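Local structure of papain inhibitor (Streptomyces mobaraensis, 5NTB) at residues V60-V69 with I83-A94. The protein inhibits the cysteine proteases papain and bromelain and bovine trypsin, and serves as a glutamine and lysine donor substrate for transglutaminase. Residues are numbered along the deposited sequence; the frame is centred on the assembly and turned at random.
Sequences VSYNGRTIRV and IDLSQAAFAKLA
L93 crosses V60 obliquely and meets I67 tip to tip on one face of a β-hairpin, 60-69, closed by a type I' turn from Y62 to R65; the hairpin and the segment 83-94, a strand followed by a short helix, are consistent with the double-psi β-barrel of the family. Apolar packing carries most of the contact. With CG on the side of its backbone N (chi1 -66°), L93 sends CD1 to V60 CG1 at 3.6 Å and CD2 over the R65 backbone, 3.7 Å from R65 O. I67 CD1 lies 3.9 Å from L93 CG and also rests on A89 O. Deeper in, V60 CG2 and I83 CD1 touch end to end at 3.6 Å. V69 CG2 packs at about a right angle on L85 CD2, and V69 CG1 on A89 CB. Cutting L93 back to an alanine is likely to open a gap between V60, I67 and the R65 backbone. S86 OG, at the N-cap, accepts from A89 N and also bonds to Q32 O and L34 N; K92 salt-bridges D33. L93 O lies at the Y62 ring edge, 3.5 Å from CD2. No direct hydrogen bond crosses; a water donates to Y62 O and L93 O and accepts from R65 NH1 at 2.9 Å.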
loop_
_atom_site.group_PDB
_atom_site.type_symbol
_atom_site.label_atom_id
_atom_site.label_comp_id
_atom_site.label_asym_id
_atom_site.label_seq_id
_atom_site.Cartn_x
_atom_site.Cartn_y
_atom_site.Cartn_z
ATOM N N VAL A 60 -7.947 2.580 -2.512
ATOM C CA VAL A 60 -7.856 1.401 -3.366
ATOM C C VAL A 60 -9.262 0.963 -3.715
ATOM O O VAL A 60 -10.096 0.772 -2.822
ATOM C CB VAL A 60 -7.109 0.244 -2.683
ATOM C CG1 VAL A 60 -6.914 -0.904 -3.684
ATOM C CG2 VAL A 60 -5.781 0.720 -2.124
ATOM N N SER A 61 -9.518 0.783 -5.005
ATOM C CA SER A 61 -10.835 0.407 -5.491
ATOM C C SER A 61 -10.740 -0.910 -6.235
ATOM O O SER A 61 -9.856 -1.097 -7.081
ATOM C CB SER A 61 -11.414 1.484 -6.406
ATOM O OG SER A 61 -11.447 2.732 -5.743
ATOM N N TYR A 62 -11.644 -1.819 -5.911
ATOM C CA TYR A 62 -11.767 -3.057 -6.656
ATOM C C TYR A 62 -13.212 -3.501 -6.572
ATOM O O TYR A 62 -13.802 -3.475 -5.489
ATOM C CB TYR A 62 -10.838 -4.136 -6.093
ATOM C CG TYR A 62 -11.028 -5.481 -6.738
ATOM C CD1 TYR A 62 -10.791 -5.648 -8.090
ATOM C CD2 TYR A 62 -11.451 -6.577 -6.002
ATOM C CE1 TYR A 62 -10.980 -6.870 -8.696
ATOM C CE2 TYR A 62 -11.628 -7.794 -6.590
ATOM C CZ TYR A 62 -11.396 -7.938 -7.934
ATOM O OH TYR A 62 -11.577 -9.170 -8.518
ATOM N N ASN A 63 -13.778 -3.889 -7.713
ATOM C CA ASN A 63 -15.090 -4.525 -7.733
ATOM C C ASN A 63 -16.142 -3.638 -7.076
ATOM O O ASN A 63 -17.039 -4.122 -6.390
ATOM C CB ASN A 63 -15.043 -5.901 -7.056
ATOM C CG ASN A 63 -15.484 -7.023 -7.975
ATOM O OD1 ASN A 63 -16.257 -6.808 -8.908
ATOM N ND2 ASN A 63 -15.020 -8.240 -7.692
ATOM N N GLY A 64 -16.015 -2.323 -7.266
ATOM C CA GLY A 64 -17.010 -1.382 -6.790
ATOM C C GLY A 64 -16.886 -0.967 -5.342
ATOM O O GLY A 64 -17.737 -0.211 -4.860
ATOM N N ARG A 65 -15.870 -1.443 -4.629
ATOM C CA ARG A 65 -15.624 -1.056 -3.252
ATOM C C ARG A 65 -14.323 -0.276 -3.166
ATOM O O ARG A 65 -13.354 -0.597 -3.858
ATOM C CB ARG A 65 -15.527 -2.282 -2.340
ATOM C CG ARG A 65 -16.826 -3.040 -2.175
ATOM C CD ARG A 65 -16.682 -4.151 -1.140
ATOM N NE ARG A 65 -17.851 -5.022 -1.146
ATOM C CZ ARG A 65 -18.038 -6.020 -2.007
ATOM N NH1 ARG A 65 -17.117 -6.295 -2.926
ATOM N NH2 ARG A 65 -19.143 -6.752 -1.942
ATOM N N THR A 66 -14.298 0.739 -2.311
ATOM C CA THR A 66 -13.100 1.532 -2.096
ATOM C C THR A 66 -12.791 1.592 -0.609
ATOM O O THR A 66 -13.690 1.818 0.208
ATOM C CB THR A 66 -13.263 2.943 -2.663
ATOM O OG1 THR A 66 -13.482 2.859 -4.081
ATOM C CG2 THR A 66 -12.008 3.759 -2.399
ATOM N N ILE A 67 -11.523 1.367 -0.265
ATOM C CA ILE A 67 -11.028 1.531 1.098
ATOM C C ILE A 67 -9.889 2.543 1.078
ATOM O O ILE A 67 -9.288 2.819 0.042
ATOM C CB ILE A 67 -10.546 0.211 1.728
ATOM C CG1 ILE A 67 -9.393 -0.386 0.930
ATOM C CG2 ILE A 67 -11.694 -0.798 1.863
ATOM C CD1 ILE A 67 -8.789 -1.615 1.592
ATOM N N ARG A 68 -9.575 3.073 2.257
ATOM C CA ARG A 68 -8.529 4.076 2.419
ATOM C C ARG A 68 -7.606 3.619 3.535
ATOM O O ARG A 68 -8.057 3.416 4.666
ATOM C CB ARG A 68 -9.137 5.446 2.736
ATOM C CG ARG A 68 -8.144 6.583 2.846
ATOM C CD ARG A 68 -8.859 7.832 3.352
ATOM N NE ARG A 68 -7.938 8.920 3.660
ATOM C CZ ARG A 68 -7.830 10.037 2.950
ATOM N NH1 ARG A 68 -6.960 10.971 3.314
ATOM N NH2 ARG A 68 -8.590 10.227 1.877
ATOM N N VAL A 69 -6.323 3.435 3.216
ATOM C CA VAL A 69 -5.387 2.896 4.205
ATOM C C VAL A 69 -4.100 3.711 4.194
ATOM O O VAL A 69 -3.687 4.244 3.157
ATOM C CB VAL A 69 -5.066 1.394 3.951
ATOM C CG1 VAL A 69 -6.356 0.553 3.861
ATOM C CG2 VAL A 69 -4.229 1.204 2.691
ATOM N N ILE A 83 0.690 -2.614 -5.577
ATOM C CA ILE A 83 0.710 -2.322 -4.147
ATOM C C ILE A 83 0.594 -3.617 -3.367
ATOM O O ILE A 83 -0.077 -4.566 -3.782
ATOM C CB ILE A 83 -0.395 -1.327 -3.742
ATOM C CG1 ILE A 83 -1.790 -1.872 -4.064
ATOM C CG2 ILE A 83 -0.156 0.004 -4.414
ATOM C CD1 ILE A 83 -2.927 -0.954 -3.584
ATOM N N ASP A 84 1.229 -3.637 -2.206
ATOM C CA ASP A 84 1.207 -4.783 -1.299
ATOM C C ASP A 84 0.421 -4.328 -0.072
ATOM O O ASP A 84 0.953 -3.646 0.812
ATOM C CB ASP A 84 2.634 -5.211 -0.957
ATOM C CG ASP A 84 2.764 -6.692 -0.611
ATOM O OD1 ASP A 84 1.800 -7.459 -0.759
ATOM O OD2 ASP A 84 3.872 -7.089 -0.195
ATOM N N LEU A 85 -0.860 -4.667 -0.037
ATOM C CA LEU A 85 -1.701 -4.300 1.086
ATOM C C LEU A 85 -1.419 -5.205 2.268
ATOM O O LEU A 85 -0.984 -6.343 2.111
ATOM C CB LEU A 85 -3.180 -4.414 0.712
ATOM C CG LEU A 85 -3.732 -3.330 -0.198
ATOM C CD1 LEU A 85 -5.133 -3.748 -0.625
ATOM C CD2 LEU A 85 -3.799 -1.999 0.514
ATOM N N SER A 86 -1.695 -4.708 3.463
ATOM C CA SER A 86 -1.777 -5.643 4.572
ATOM C C SER A 86 -2.834 -6.704 4.277
ATOM O O SER A 86 -3.809 -6.464 3.559
ATOM C CB SER A 86 -2.084 -4.896 5.866
ATOM O OG SER A 86 -3.377 -4.315 5.829
ATOM N N GLN A 87 -2.614 -7.898 4.823
ATOM C CA GLN A 87 -3.621 -8.950 4.765
ATOM C C GLN A 87 -4.976 -8.434 5.230
ATOM O O GLN A 87 -6.013 -8.706 4.603
ATOM C CB GLN A 87 -3.163 -10.123 5.633
ATOM C CG GLN A 87 -4.047 -11.344 5.542
ATOM C CD GLN A 87 -3.641 -12.402 6.543
ATOM O OE1 GLN A 87 -3.381 -13.533 6.163
ATOM N NE2 GLN A 87 -3.557 -12.034 7.811
ATOM N N ALA A 88 -4.977 -7.651 6.311
ATOM C CA ALA A 88 -6.223 -7.139 6.863
ATOM C C ALA A 88 -6.945 -6.225 5.879
ATOM O O ALA A 88 -8.172 -6.298 5.740
ATOM C CB ALA A 88 -5.939 -6.414 8.180
ATOM N N ALA A 89 -6.205 -5.356 5.182
ATOM C CA ALA A 89 -6.856 -4.473 4.220
ATOM C C ALA A 89 -7.301 -5.232 2.976
ATOM O O ALA A 89 -8.397 -4.993 2.454
ATOM C CB ALA A 89 -5.913 -3.336 3.829
ATOM N N PHE A 90 -6.450 -6.125 2.471
ATOM C CA PHE A 90 -6.772 -6.871 1.254
ATOM C C PHE A 90 -8.091 -7.617 1.396
ATOM O O PHE A 90 -8.927 -7.603 0.483
ATOM C CB PHE A 90 -5.623 -7.831 0.960
ATOM C CG PHE A 90 -5.738 -8.585 -0.332
ATOM C CD1 PHE A 90 -6.616 -9.650 -0.459
ATOM C CD2 PHE A 90 -4.897 -8.276 -1.399
ATOM C CE1 PHE A 90 -6.691 -10.375 -1.641
ATOM C CE2 PHE A 90 -4.965 -9.006 -2.583
ATOM C CZ PHE A 90 -5.863 -10.057 -2.695
ATOM N N ALA A 91 -8.305 -8.242 2.559
ATOM C CA ALA A 91 -9.491 -9.051 2.793
ATOM C C ALA A 91 -10.770 -8.236 2.725
ATOM O O ALA A 91 -11.843 -8.806 2.503
ATOM C CB ALA A 91 -9.378 -9.724 4.156
ATOM N N LYS A 92 -10.680 -6.923 2.897
ATOM C CA LYS A 92 -11.851 -6.063 2.790
ATOM C C LYS A 92 -12.283 -5.851 1.346
ATOM O O LYS A 92 -13.423 -5.424 1.101
ATOM C CB LYS A 92 -11.560 -4.727 3.465
ATOM C CG LYS A 92 -11.281 -4.888 4.952
ATOM C CD LYS A 92 -10.945 -3.585 5.641
ATOM C CE LYS A 92 -10.700 -3.857 7.123
ATOM N NZ LYS A 92 -10.616 -2.598 7.900
ATOM N N LEU A 93 -11.394 -6.116 0.390
ATOM C CA LEU A 93 -11.672 -5.944 -1.029
ATOM C C LEU A 93 -11.825 -7.249 -1.788
ATOM O O LEU A 93 -12.543 -7.282 -2.784
ATOM C CB LEU A 93 -10.548 -5.148 -1.701
ATOM C CG LEU A 93 -10.410 -3.703 -1.263
ATOM C CD1 LEU A 93 -9.237 -3.085 -1.998
ATOM C CD2 LEU A 93 -11.695 -2.931 -1.535
ATOM N N ALA A 94 -11.142 -8.309 -1.369
ATOM C CA ALA A 94 -11.093 -9.529 -2.159
ATOM C C ALA A 94 -10.780 -10.705 -1.247
ATOM O O ALA A 94 -10.173 -10.520 -0.187
ATOM C CB ALA A 94 -10.035 -9.427 -3.266
HETATM O O HOH W 1 -14.394 -5.310 -3.403
HETATM O O HOH W 2 -14.271 -8.879 -4.486
#